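Local coordinates for protein transcriptional regulator, LYSR family (Neisseria meningitidis, PDB 4AB5) that probably regulates transcription of methionine biosynthesis genes as a MetR-like LysR-family factor, this chain being its regulatory domain, at residues 48-53 against 185-190; 73-78 against 200-205; 11-16 against 56-61; 118-123 against 178-183; 4-9 against 194-199. All coordinates share one frame; numbering follows the deposited sequence.

Interaction 1 (48-53 against 185-190); sequences DPVGLL and YAAIRT
The close packing here centres on Leu53, whose side chain reaches from the short helix 50-54 to strand 185-189. Its CG stands anti to the carbonyl carbon (chi1 -61°), and this carries the CD1 methyl across so that it meets Ala187 twice: it lies 3.7 Å from Ala187 CB, which points at the helix, and 3.5 Å from Ala187 O. A branched leucine suits the place because one methyl can cover a small alanine and its peptide together, while a side chain as short as alanine lets the helix come close to the strand. Val50, one turn earlier, adds a looser touch, its CG2 4.5 Å from Ala187 CB. Ile188 turns from the helix to the opposite face of the sheet.

Polar groups close the contact at the Arg189 end, whereas the Asp48 end is loose and open to solvent. Arg189, extended from CG to NE, reaches the C-terminal part of the helix, where NE is 2.9 Å from Leu53 O in a weak, poorly aligned hydrogen bond of 124°. Its stronger polar tie is a salt bridge from NH1 to Asp192. Asp48 OD1 takes the N-H of Val50 at 3.3 Å, a capping bond at the start of the helix that has no part in the packing against the strand.

Strand 37-42, helix 50-54 and strand 60-63 form a beta-alpha-beta crossover that passes over strand 8-13, and the contact seats its helix on the sheet of this periplasmic-binding-protein-like alpha/beta lobe, as in other LysR regulatory domains.

Interaction 2 (73-78 against 200-205); sequences SFQPLF and NFCQII
A helix laid along a sheet, the standard alpha/beta layer packing of the LysR regulatory domain, brings strand 73-78 and helix 200-205 together. The two segments run almost alongside each other, their directions 19° apart and their axes 8.9 Å from each other at closest. Cys202 and Ile205, three residues apart and so on one side of the helix, face the strand, where Gln75 and Leu77 point back at them.

Gln75 has CG anti to the backbone N (chi1 -161°) and stays extended beyond it, so that its amide arrives at Cys202, with Gln75 NE2 3.4 Å from Cys202 CB. A small cysteine leaves room for this long polar chain, whose OE1 also has a weak hydrogen bond from Arg206. Leu77 crosses Ile205 obliquely, and its CD2 is 3.7 Å from Ile205 CG2. The same methyl stands 4.2 Å from Cys202 CB, so it sits between successive turns of the helix, a place that a forked aliphatic side chain fills well.

Leu77 and Phe78 both face Leu184 of the neighbouring strand, a classic beta bulge, and this lets Phe78 also bend round to the helix. Its chi1 of 37° puts CG between the backbone N and the carbonyl carbon, and the ring meets the Ile205 side chain at about a right angle. Leu77 CB lies over one ring face, offset toward the rim, while Trp22 of helix 20-33 makes an edge-to-face contact with the ring. At the ring's edge CE2 lies 3.7 Å from Ile205 CG2 and, in the ring plane, 3.6 Å from Ile205 O.

Interaction 3 (11-16 against 56-61); sequences RIAVEC and HRADLA
Strands 8-13 and 60-63 lie parallel in the sheet of this lobe, Ile12 pairing with Leu60 and Ala13 with Ala61. Among the backbone hydrogen bonds, Ala13 N gives a nearly straight one of 2.8 Å to Leu60 O, while Arg11 O takes both Asp59 N, at 2.9 Å on a lone pair, and Leu60 N, at 3.3 Å from above the carbonyl plane.

The apolar part is small. Ala13 CB touches Ala58 CB at 3.7 Å, and short alanines suit a sheet face covered by helix 50-54, while Ile12 and Leu60 serve the other face.

The ionic part and the other side-chain hydrogen bonds belong to Arg11, whose chain bends back at chi3 (-66°). It grips buried Asp59 side-on, NE bonding OD2 at 2.8 Å and NH2 bonding OD1, with guanidinium and carboxylate planes 41° apart. Asp59 OD2 also receives the backbone N-H of Arg11 on its anti lone pair, which should favour the ionised form. The peptide between Arg57 and Ala58 covers one guanidinium face. His56, which ends the preceding helix in a Schellman motif, presents its carbonyl to the guanidinium tip, NH1 and NH2 each lying 2.9 Å from His56 O.

Interaction 4 (118-123 against 178-183); sequences LDLPKK and DGLQSK
The Asp119 carboxylate is approached from both faces at a single oxygen: Ser182 OG stands above one face and Lys123 NZ above the other, 58° and 62° out of the plane as seen from OD2. This oxygen joins the first turn of helix 119-125 to the long strand 171-189, which in the two-lobed LysR regulatory domain runs from one alpha/beta lobe into the other.

Ser182 OG donates to Asp119 OD2 at 2.7 Å, and a serine hydroxyl is short enough to fit between strand and helix. Lys123, one turn after Asp119, completes an i to i+4 salt bridge with NZ 2.9 Å from Asp119 OD2. A water donates to OD2 as well, so four groups counting the CG bond surround an oxygen of a buried residue; so many donors would tend to keep the aspartate charged.

The second flat group is the Gln181 peptide. Lys123 NZ lies in its carbonyl plane and bonds Gln181 O at 2.9 Å, so one ammonium ties helix side chain and strand backbone together.

Leu180 supplies the apolar half. Its CG is anti to the backbone N, and its two methyls divide the helix surface between them. Leu180 CD1 rests against the aliphatic part of the lysine, 4.0 Å from Lys123 CD. The Leu180 and Leu120 side chains cross at about a right angle, CD2 of Leu180 lying 3.8 Å from Leu120 CA and 3.9 Å from Leu120 CB.

Interaction 5 (4-9 against 194-199); sequences EGEAGE and DKSYLN
Tyr197, in the first turn of helix 196-212, sends its CB towards the N-terminal segment 4-9. Chi1 is 57°, which sets CG between the backbone N and the carbonyl carbon, and from there the ring stretches out until it reaches the backbone that leads into strand 8-13. CD2 lies 3.5 Å from Glu6 OE2, which comes at the ring edge near its plane; carboxylate and ring planes are 64° apart. The neighbouring ring atom CE2 is 4.1 Å from Ala7 O. On the other side of the ring CE1 comes within 3.8 Å of Glu9 O, so the ring lies beside the carbonyls of Ala7 and Glu9.

Here the chain enters the mixed sheet of the alpha/beta lobe, where strand 8-13 pairs in parallel with its neighbours, and helix 196-212 is a late helix of the domain. Tyrosine serves well because a long aromatic side chain can span from helix to strand while its hydroxyl ends against the strand backbone. Glu6 suits its exposed position: it is extended, with CG anti to the backbone N, and it carries its charge to the start of the helix, where the dipole would probably attract it. There its OE1 is 3.1 Å from Ser196 OG, and the side chains of both residues also touch Trp34.

At the ring tip, a CB on Gly8 would point toward the helix segment and clash, 2.4 Å from Tyr197 OH, so a residue without a side chain suits the place. The Tyr197 OH rests 3.7 Å from Gly8 CA and 3.7 Å from Glu9 N.

Four of the five contacts gather in one alpha/beta lobe: the centres of interactions 1 and 3 are about 7 Å apart, and interactions 2 and 5, both on helix 196-212, about 15 Å. Interaction 4 stands apart, with its centre about 21 Å from interactions 1 and 2 and about 34 Å from interaction 5. All reach one mixed sheet, and strand 171-189 carries both interaction 1 and interaction 4. Along the chain, interaction 3 closes early, whereas interaction 5 brings the N-terminal segment against a late helix. The first lobe is thus completed by late chain, consistent with a two-lobed fold whose long strands cross between lobes.

Interaction 1 (48-53 against 185-190)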
# COMPACT_ATOMS: atom_id res chain seq x y z
N ASP B 48 -3.19 0.74 19.90
CA ASP B 48 -4.20 1.79 20.07
C ASP B 48 -3.63 3.21 19.88
O ASP B 48 -2.77 3.62 20.67
CB ASP B 48 -4.88 1.67 21.46
CG ASP B 48 -6.17 2.44 21.68
OD1 ASP B 48 -6.61 3.17 20.75
OD2 ASP B 48 -6.77 2.31 22.77
N PRO B 49 -4.09 3.97 18.85
CA PRO B 49 -3.57 5.33 18.68
C PRO B 49 -4.07 6.37 19.69
O PRO B 49 -3.56 7.49 19.69
CB PRO B 49 -3.94 5.68 17.23
CG PRO B 49 -5.12 4.85 16.91
CD PRO B 49 -5.08 3.63 17.80
N VAL B 50 -5.04 6.01 20.55
CA VAL B 50 -5.60 6.90 21.58
C VAL B 50 -4.52 7.25 22.63
O VAL B 50 -4.48 8.39 23.12
CB VAL B 50 -6.91 6.31 22.21
CG1 VAL B 50 -7.37 7.11 23.43
CG2 VAL B 50 -8.02 6.24 21.17
N GLY B 51 -3.64 6.29 22.92
CA GLY B 51 -2.54 6.46 23.85
C GLY B 51 -1.60 7.57 23.45
O GLY B 51 -1.19 8.37 24.30
N LEU B 52 -1.29 7.66 22.14
CA LEU B 52 -0.42 8.68 21.56
C LEU B 52 -0.95 10.10 21.80
O LEU B 52 -0.14 11.01 21.99
CB LEU B 52 -0.22 8.45 20.06
CG LEU B 52 0.69 7.31 19.58
CD1 LEU B 52 0.44 7.07 18.14
CD2 LEU B 52 2.19 7.57 19.80
N LEU B 53 -2.29 10.27 21.82
CA LEU B 53 -2.96 11.56 22.09
C LEU B 53 -2.70 11.99 23.52
O LEU B 53 -2.30 13.13 23.76
CB LEU B 53 -4.49 11.48 21.85
CG LEU B 53 -4.99 11.14 20.45
CD1 LEU B 53 -6.47 10.85 20.48
CD2 LEU B 53 -4.72 12.26 19.49
N TYR B 185 -14.22 6.76 13.69
CA TYR B 185 -14.20 7.97 14.51
C TYR B 185 -12.86 8.67 14.43
O TYR B 185 -11.83 8.03 14.21
CB TYR B 185 -14.49 7.64 15.99
CG TYR B 185 -15.79 6.92 16.25
CD1 TYR B 185 -16.96 7.63 16.52
CD2 TYR B 185 -15.84 5.53 16.30
CE1 TYR B 185 -18.16 6.96 16.77
CE2 TYR B 185 -17.04 4.85 16.56
CZ TYR B 185 -18.19 5.58 16.79
OH TYR B 185 -19.38 4.93 17.04
N ALA B 186 -12.88 9.99 14.68
CA ALA B 186 -11.69 10.81 14.80
C ALA B 186 -11.61 11.16 16.28
O ALA B 186 -12.55 11.72 16.84
CB ALA B 186 -11.83 12.07 13.96
N ALA B 187 -10.52 10.77 16.93
CA ALA B 187 -10.29 11.04 18.34
C ALA B 187 -9.29 12.20 18.50
O ALA B 187 -8.29 12.26 17.79
CB ALA B 187 -9.75 9.79 19.03
N ILE B 188 -9.59 13.13 19.41
CA ILE B 188 -8.74 14.27 19.77
C ILE B 188 -8.76 14.40 21.31
O ILE B 188 -9.60 13.77 21.98
CB ILE B 188 -9.13 15.61 19.08
CG1 ILE B 188 -10.57 16.07 19.42
CG2 ILE B 188 -8.87 15.59 17.57
CD1 ILE B 188 -10.88 17.54 19.12
N ARG B 189 -7.86 15.25 21.87
CA ARG B 189 -7.84 15.53 23.30
C ARG B 189 -9.03 16.45 23.56
O ARG B 189 -9.42 17.19 22.67
CB ARG B 189 -6.56 16.28 23.69
CG ARG B 189 -5.28 15.47 23.63
CD ARG B 189 -4.13 16.42 23.87
NE ARG B 189 -2.89 15.96 23.25
CZ ARG B 189 -2.50 16.25 22.01
NH1 ARG B 189 -3.27 17.00 21.23
NH2 ARG B 189 -1.35 15.79 21.54
N THR B 190 -9.61 16.39 24.75
CA THR B 190 -10.73 17.25 25.10
C THR B 190 -10.33 18.74 25.13
O THR B 190 -11.14 19.58 24.77
CB THR B 190 -11.45 16.73 26.36
OG1 THR B 190 -11.73 15.35 26.16
CG2 THR B 190 -12.76 17.46 26.65

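Interaction 2 (73-78 against 200-205)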
# COMPACT_ATOMS: atom_id res chain seq x y z
N SER B 73 -11.94 13.23 23.33
CA SER B 73 -13.24 13.46 22.69
C SER B 73 -13.30 12.80 21.31
O SER B 73 -12.33 12.81 20.55
CB SER B 73 -13.55 14.95 22.58
OG SER B 73 -13.50 15.55 23.87
N PHE B 74 -14.45 12.18 21.03
CA PHE B 74 -14.70 11.46 19.79
C PHE B 74 -15.63 12.20 18.88
O PHE B 74 -16.59 12.84 19.33
CB PHE B 74 -15.27 10.06 20.07
CG PHE B 74 -14.29 9.17 20.76
CD1 PHE B 74 -13.32 8.47 20.04
CD2 PHE B 74 -14.32 9.02 22.15
CE1 PHE B 74 -12.39 7.65 20.69
CE2 PHE B 74 -13.41 8.19 22.80
CZ PHE B 74 -12.45 7.51 22.07
N GLN B 75 -15.35 12.09 17.58
CA GLN B 75 -16.12 12.71 16.53
C GLN B 75 -16.46 11.62 15.50
O GLN B 75 -15.54 11.01 14.95
CB GLN B 75 -15.32 13.85 15.88
CG GLN B 75 -16.18 14.83 15.10
CD GLN B 75 -15.46 16.11 14.74
OE1 GLN B 75 -16.01 16.96 14.04
NE2 GLN B 75 -14.15 16.20 14.97
N PRO B 76 -17.76 11.32 15.27
CA PRO B 76 -18.09 10.29 14.27
C PRO B 76 -17.70 10.70 12.85
O PRO B 76 -17.85 11.87 12.47
CB PRO B 76 -19.60 10.14 14.40
CG PRO B 76 -20.08 11.42 14.98
CD PRO B 76 -18.98 11.91 15.86
N LEU B 77 -17.16 9.76 12.09
CA LEU B 77 -16.81 10.01 10.70
C LEU B 77 -17.89 9.35 9.84
O LEU B 77 -18.77 10.06 9.33
CB LEU B 77 -15.40 9.51 10.34
CG LEU B 77 -14.22 10.21 11.03
CD1 LEU B 77 -12.92 9.49 10.75
CD2 LEU B 77 -14.14 11.70 10.67
N PHE B 78 -17.87 8.01 9.75
CA PHE B 78 -18.82 7.21 8.97
C PHE B 78 -18.73 5.73 9.28
O PHE B 78 -17.69 5.24 9.74
CB PHE B 78 -18.61 7.43 7.45
CG PHE B 78 -17.17 7.58 6.99
CD1 PHE B 78 -16.31 6.49 6.96
CD2 PHE B 78 -16.69 8.82 6.58
CE1 PHE B 78 -14.98 6.64 6.54
CE2 PHE B 78 -15.36 8.97 6.16
CZ PHE B 78 -14.52 7.88 6.15
N ASN B 200 -12.14 21.00 11.23
CA ASN B 200 -12.24 21.14 9.79
C ASN B 200 -11.64 19.93 9.05
O ASN B 200 -12.13 19.57 7.99
CB ASN B 200 -11.70 22.48 9.31
CG ASN B 200 -11.89 22.72 7.85
OD1 ASN B 200 -13.00 22.77 7.30
ND2 ASN B 200 -10.78 22.79 7.16
N PHE B 201 -10.61 19.28 9.64
CA PHE B 201 -10.02 18.08 9.03
C PHE B 201 -11.04 16.93 9.03
O PHE B 201 -11.12 16.18 8.06
CB PHE B 201 -8.72 17.65 9.72
CG PHE B 201 -8.00 16.52 9.01
CD1 PHE B 201 -7.54 16.69 7.71
CD2 PHE B 201 -7.78 15.31 9.65
CE1 PHE B 201 -6.87 15.65 7.06
CE2 PHE B 201 -7.10 14.26 8.99
CZ PHE B 201 -6.67 14.44 7.70
N CYS B 202 -11.86 16.84 10.10
CA CYS B 202 -12.90 15.83 10.23
C CYS B 202 -14.05 16.07 9.27
O CYS B 202 -14.57 15.10 8.70
CB CYS B 202 -13.39 15.73 11.67
SG CYS B 202 -12.07 15.35 12.85
N GLN B 203 -14.42 17.35 9.06
CA GLN B 203 -15.47 17.66 8.09
C GLN B 203 -15.03 17.43 6.64
O GLN B 203 -15.86 17.06 5.82
CB GLN B 203 -16.18 19.01 8.34
CG GLN B 203 -15.35 20.26 8.12
CD GLN B 203 -16.10 21.51 8.53
OE1 GLN B 203 -17.16 21.84 7.98
NE2 GLN B 203 -15.56 22.25 9.50
N ILE B 204 -13.70 17.55 6.36
CA ILE B 204 -13.09 17.26 5.06
C ILE B 204 -13.17 15.75 4.82
O ILE B 204 -13.63 15.35 3.75
CB ILE B 204 -11.64 17.83 4.95
CG1 ILE B 204 -11.65 19.37 4.76
CG2 ILE B 204 -10.82 17.15 3.83
CD1 ILE B 204 -10.28 20.11 5.07
N ILE B 205 -12.78 14.92 5.82
CA ILE B 205 -12.84 13.44 5.76
C ILE B 205 -14.28 12.99 5.43
O ILE B 205 -14.47 12.13 4.57
CB ILE B 205 -12.32 12.80 7.08
CG1 ILE B 205 -10.78 12.94 7.25
CG2 ILE B 205 -12.77 11.34 7.23
CD1 ILE B 205 -10.26 12.61 8.75

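Interaction 3 (11-16 against 56-61)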
# COMPACT_ATOMS: atom_id res chain seq x y z
N ARG B 11 -0.61 15.96 13.72
CA ARG B 11 0.07 14.67 13.66
C ARG B 11 -1.05 13.63 13.73
O ARG B 11 -1.75 13.53 14.75
CB ARG B 11 1.09 14.51 14.82
CG ARG B 11 2.20 15.57 14.82
CD ARG B 11 2.95 15.65 16.14
NE ARG B 11 2.11 16.11 17.25
CZ ARG B 11 2.45 16.04 18.53
NH1 ARG B 11 3.62 15.54 18.89
NH2 ARG B 11 1.61 16.46 19.47
N ILE B 12 -1.30 12.95 12.60
CA ILE B 12 -2.37 11.96 12.46
C ILE B 12 -1.89 10.56 12.83
O ILE B 12 -1.00 10.02 12.18
CB ILE B 12 -3.06 12.02 11.07
CG1 ILE B 12 -3.64 13.43 10.77
CG2 ILE B 12 -4.18 10.98 10.98
CD1 ILE B 12 -3.38 13.92 9.41
N ALA B 13 -2.49 9.97 13.88
CA ALA B 13 -2.19 8.61 14.33
C ALA B 13 -3.24 7.67 13.71
O ALA B 13 -4.45 7.86 13.89
CB ALA B 13 -2.22 8.54 15.84
N VAL B 14 -2.75 6.70 12.91
CA VAL B 14 -3.59 5.75 12.19
C VAL B 14 -2.88 4.41 12.03
O VAL B 14 -1.75 4.36 11.55
CB VAL B 14 -4.13 6.34 10.84
CG1 VAL B 14 -3.00 6.87 9.96
CG2 VAL B 14 -5.02 5.35 10.08
N GLU B 15 -3.54 3.32 12.45
CA GLU B 15 -3.00 1.97 12.33
C GLU B 15 -3.80 1.12 11.33
O GLU B 15 -3.42 -0.02 11.06
CB GLU B 15 -2.91 1.28 13.70
CG GLU B 15 -1.87 1.85 14.66
CD GLU B 15 -0.44 1.98 14.16
OE1 GLU B 15 0.08 1.02 13.55
OE2 GLU B 15 0.17 3.04 14.42
N CYS B 16 -4.88 1.70 10.76
CA CYS B 16 -5.80 1.07 9.82
C CYS B 16 -5.34 1.29 8.37
O CYS B 16 -5.14 2.43 7.95
CB CYS B 16 -7.23 1.57 10.07
SG CYS B 16 -8.31 1.68 8.61
N HIS B 56 0.78 13.16 24.04
CA HIS B 56 1.11 14.34 23.23
C HIS B 56 2.05 14.02 22.05
O HIS B 56 2.79 14.87 21.55
CB HIS B 56 1.61 15.51 24.09
CG HIS B 56 0.54 16.14 24.93
ND1 HIS B 56 0.03 17.38 24.62
CD2 HIS B 56 -0.08 15.67 26.04
CE1 HIS B 56 -0.88 17.63 25.55
NE2 HIS B 56 -0.98 16.63 26.42
N ARG B 57 1.97 12.77 21.59
CA ARG B 57 2.76 12.24 20.48
C ARG B 57 1.98 12.33 19.17
O ARG B 57 2.56 12.13 18.10
CB ARG B 57 3.16 10.78 20.78
CG ARG B 57 4.01 10.58 22.03
CD ARG B 57 5.45 10.20 21.74
NE ARG B 57 5.58 8.95 20.98
CZ ARG B 57 5.57 7.73 21.51
NH1 ARG B 57 5.42 7.57 22.81
NH2 ARG B 57 5.71 6.67 20.73
N ALA B 58 0.66 12.65 19.26
CA ALA B 58 -0.27 12.80 18.13
C ALA B 58 -1.38 13.78 18.52
O ALA B 58 -1.69 13.91 19.71
CB ALA B 58 -0.86 11.46 17.73
N ASP B 59 -1.99 14.45 17.53
CA ASP B 59 -3.06 15.45 17.72
C ASP B 59 -4.46 14.96 17.32
O ASP B 59 -5.45 15.45 17.86
CB ASP B 59 -2.70 16.77 17.02
CG ASP B 59 -1.28 17.23 17.30
OD1 ASP B 59 -1.05 17.79 18.39
OD2 ASP B 59 -0.40 17.00 16.45
N LEU B 60 -4.53 13.98 16.41
CA LEU B 60 -5.78 13.37 15.97
C LEU B 60 -5.55 11.90 15.65
O LEU B 60 -4.53 11.56 15.03
CB LEU B 60 -6.36 14.13 14.76
CG LEU B 60 -7.80 13.84 14.34
CD1 LEU B 60 -8.47 15.10 13.86
CD2 LEU B 60 -7.84 12.80 13.22
N ALA B 61 -6.49 11.03 16.07
CA ALA B 61 -6.41 9.59 15.83
C ALA B 61 -7.65 9.04 15.12
O ALA B 61 -8.77 9.38 15.48
CB ALA B 61 -6.18 8.85 17.13

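Interaction 4 (118-123 against 178-183)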
# COMPACT_ATOMS: atom_id res chain seq x y z
N LEU B 118 -8.51 -6.18 13.72
CA LEU B 118 -9.34 -6.69 12.63
C LEU B 118 -10.77 -6.97 13.08
O LEU B 118 -10.97 -7.80 13.96
CB LEU B 118 -8.69 -7.92 11.95
CG LEU B 118 -7.25 -7.79 11.47
CD1 LEU B 118 -6.63 -9.15 11.27
CD2 LEU B 118 -7.16 -6.96 10.21
N ASP B 119 -11.75 -6.28 12.47
CA ASP B 119 -13.18 -6.38 12.77
C ASP B 119 -13.77 -7.78 12.67
O ASP B 119 -14.44 -8.20 13.61
CB ASP B 119 -14.00 -5.38 11.95
CG ASP B 119 -14.21 -4.02 12.62
OD1 ASP B 119 -13.35 -3.61 13.42
OD2 ASP B 119 -15.22 -3.37 12.33
N LEU B 120 -13.49 -8.51 11.57
CA LEU B 120 -13.97 -9.89 11.39
C LEU B 120 -13.48 -10.83 12.52
O LEU B 120 -14.34 -11.31 13.24
CB LEU B 120 -13.69 -10.44 9.97
CG LEU B 120 -13.82 -11.98 9.80
CD1 LEU B 120 -15.26 -12.41 9.72
CD2 LEU B 120 -13.07 -12.45 8.60
N PRO B 121 -12.15 -11.04 12.75
CA PRO B 121 -11.73 -11.89 13.87
C PRO B 121 -12.25 -11.46 15.23
O PRO B 121 -12.82 -12.28 15.95
CB PRO B 121 -10.20 -11.84 13.80
CG PRO B 121 -9.90 -11.54 12.35
CD PRO B 121 -10.97 -10.57 11.98
N LYS B 122 -12.11 -10.17 15.57
CA LYS B 122 -12.54 -9.59 16.85
C LYS B 122 -14.05 -9.73 17.16
O LYS B 122 -14.40 -10.18 18.25
CB LYS B 122 -12.07 -8.12 16.96
CG LYS B 122 -12.59 -7.35 18.17
CD LYS B 122 -11.78 -6.09 18.48
CE LYS B 122 -12.30 -4.86 17.78
NZ LYS B 122 -11.56 -3.63 18.19
N LYS B 123 -14.91 -9.32 16.21
CA LYS B 123 -16.36 -9.30 16.39
C LYS B 123 -17.09 -10.60 16.07
O LYS B 123 -18.26 -10.72 16.44
CB LYS B 123 -16.99 -8.17 15.55
CG LYS B 123 -16.60 -6.75 15.97
CD LYS B 123 -16.86 -5.76 14.85
CE LYS B 123 -17.26 -4.42 15.40
NZ LYS B 123 -17.25 -3.37 14.34
N ASP B 178 -26.72 -10.78 10.35
CA ASP B 178 -26.80 -9.38 10.79
C ASP B 178 -25.85 -8.47 10.00
O ASP B 178 -26.00 -7.24 10.05
CB ASP B 178 -26.46 -9.30 12.29
CG ASP B 178 -27.41 -10.04 13.23
OD1 ASP B 178 -28.48 -10.49 12.76
OD2 ASP B 178 -27.08 -10.15 14.43
N GLY B 179 -24.89 -9.06 9.29
CA GLY B 179 -23.88 -8.34 8.54
C GLY B 179 -22.72 -7.91 9.43
O GLY B 179 -22.77 -8.11 10.65
N LEU B 180 -21.67 -7.32 8.84
CA LEU B 180 -20.51 -6.84 9.59
C LEU B 180 -20.25 -5.37 9.26
O LEU B 180 -19.89 -5.04 8.14
CB LEU B 180 -19.29 -7.71 9.28
CG LEU B 180 -18.05 -7.64 10.16
CD1 LEU B 180 -18.32 -7.56 11.65
CD2 LEU B 180 -17.11 -8.65 9.74
N GLN B 181 -20.46 -4.50 10.24
CA GLN B 181 -20.31 -3.07 10.06
C GLN B 181 -19.11 -2.52 10.83
O GLN B 181 -18.92 -2.87 11.99
CB GLN B 181 -21.60 -2.35 10.48
CG GLN B 181 -21.68 -0.89 10.02
CD GLN B 181 -22.77 -0.09 10.70
OE1 GLN B 181 -22.87 -0.03 11.93
NE2 GLN B 181 -23.55 0.62 9.90
N SER B 182 -18.32 -1.66 10.18
CA SER B 182 -17.21 -0.94 10.81
C SER B 182 -17.68 0.47 11.09
O SER B 182 -18.41 1.04 10.28
CB SER B 182 -15.99 -0.89 9.89
OG SER B 182 -15.32 -2.14 9.90
N LYS B 183 -17.28 1.02 12.24
CA LYS B 183 -17.64 2.37 12.65
C LYS B 183 -16.35 3.20 12.79
O LYS B 183 -15.46 2.81 13.54
CB LYS B 183 -18.44 2.35 13.95
CG LYS B 183 -19.84 1.75 13.80
CD LYS B 183 -20.51 1.59 15.15
CE LYS B 183 -21.88 0.95 15.06
NZ LYS B 183 -22.92 1.94 14.64
O HOH W 1 -15.20 -0.89 13.99

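Interaction 5 (4-9 against 194-199)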
# COMPACT_ATOMS: atom_id res chain seq x y z
N GLU B 4 -0.02 35.65 9.14
CA GLU B 4 0.20 34.85 7.93
C GLU B 4 -0.91 33.80 7.77
O GLU B 4 -1.09 33.26 6.68
CB GLU B 4 1.57 34.14 8.00
CG GLU B 4 2.76 35.03 8.34
CD GLU B 4 3.27 35.92 7.22
OE1 GLU B 4 3.28 35.46 6.05
OE2 GLU B 4 3.70 37.06 7.52
N GLY B 5 -1.63 33.53 8.85
CA GLY B 5 -2.71 32.55 8.92
C GLY B 5 -2.67 31.84 10.25
O GLY B 5 -2.01 32.31 11.18
N GLU B 6 -3.38 30.71 10.37
CA GLU B 6 -3.41 29.96 11.63
C GLU B 6 -2.39 28.82 11.69
O GLU B 6 -2.51 27.83 10.95
CB GLU B 6 -4.83 29.49 11.97
CG GLU B 6 -5.01 29.11 13.43
CD GLU B 6 -6.38 28.56 13.79
OE1 GLU B 6 -7.40 29.12 13.30
OE2 GLU B 6 -6.44 27.59 14.58
N ALA B 7 -1.41 28.95 12.59
CA ALA B 7 -0.34 27.99 12.85
C ALA B 7 -0.76 26.87 13.82
O ALA B 7 -1.69 27.04 14.61
CB ALA B 7 0.89 28.72 13.37
N GLY B 8 -0.07 25.74 13.75
CA GLY B 8 -0.34 24.58 14.58
C GLY B 8 0.30 23.29 14.08
O GLY B 8 1.18 23.32 13.22
N GLU B 9 -0.14 22.16 14.64
CA GLU B 9 0.37 20.83 14.32
C GLU B 9 -0.77 19.84 14.22
O GLU B 9 -1.61 19.77 15.13
CB GLU B 9 1.32 20.35 15.43
CG GLU B 9 2.79 20.62 15.19
CD GLU B 9 3.63 20.49 16.45
OE1 GLU B 9 3.74 19.37 16.99
OE2 GLU B 9 4.18 21.53 16.89
N ASP B 194 -11.52 22.96 20.81
CA ASP B 194 -11.65 24.36 20.39
C ASP B 194 -10.91 24.69 19.08
O ASP B 194 -11.28 25.67 18.43
CB ASP B 194 -11.21 25.32 21.52
CG ASP B 194 -9.83 25.10 22.13
OD1 ASP B 194 -9.20 24.06 21.82
OD2 ASP B 194 -9.40 25.94 22.94
N LYS B 195 -9.89 23.88 18.70
CA LYS B 195 -9.04 24.05 17.51
C LYS B 195 -9.82 23.80 16.22
O LYS B 195 -10.23 22.66 15.95
CB LYS B 195 -7.78 23.15 17.58
CG LYS B 195 -7.06 23.17 18.93
CD LYS B 195 -5.62 23.63 18.83
CE LYS B 195 -4.92 23.49 20.16
NZ LYS B 195 -3.55 24.07 20.12
N SER B 196 -10.04 24.87 15.44
CA SER B 196 -10.79 24.89 14.19
C SER B 196 -10.33 23.91 13.13
O SER B 196 -11.17 23.22 12.55
CB SER B 196 -10.83 26.31 13.61
OG SER B 196 -9.53 26.87 13.49
N TYR B 197 -9.00 23.84 12.89
CA TYR B 197 -8.41 22.97 11.87
C TYR B 197 -8.63 21.50 12.12
O TYR B 197 -8.84 20.76 11.16
CB TYR B 197 -6.93 23.28 11.61
CG TYR B 197 -6.02 23.22 12.82
CD1 TYR B 197 -5.44 22.02 13.22
CD2 TYR B 197 -5.65 24.38 13.49
CE1 TYR B 197 -4.58 21.96 14.31
CE2 TYR B 197 -4.76 24.34 14.57
CZ TYR B 197 -4.24 23.12 14.99
OH TYR B 197 -3.38 23.07 16.06
N LEU B 198 -8.62 21.08 13.41
CA LEU B 198 -8.87 19.69 13.82
C LEU B 198 -10.28 19.32 13.43
O LEU B 198 -10.49 18.30 12.79
CB LEU B 198 -8.66 19.50 15.33
CG LEU B 198 -7.23 19.60 15.87
CD1 LEU B 198 -7.21 19.38 17.35
CD2 LEU B 198 -6.31 18.58 15.20
N ASN B 199 -11.24 20.20 13.77
CA ASN B 199 -12.65 20.05 13.44
C ASN B 199 -12.86 20.09 11.93
O ASN B 199 -13.64 19.29 11.42
CB ASN B 199 -13.48 21.12 14.15
CG ASN B 199 -14.62 20.57 14.93
OD1 ASN B 199 -15.79 20.80 14.60
ND2 ASN B 199 -14.35 19.70 15.89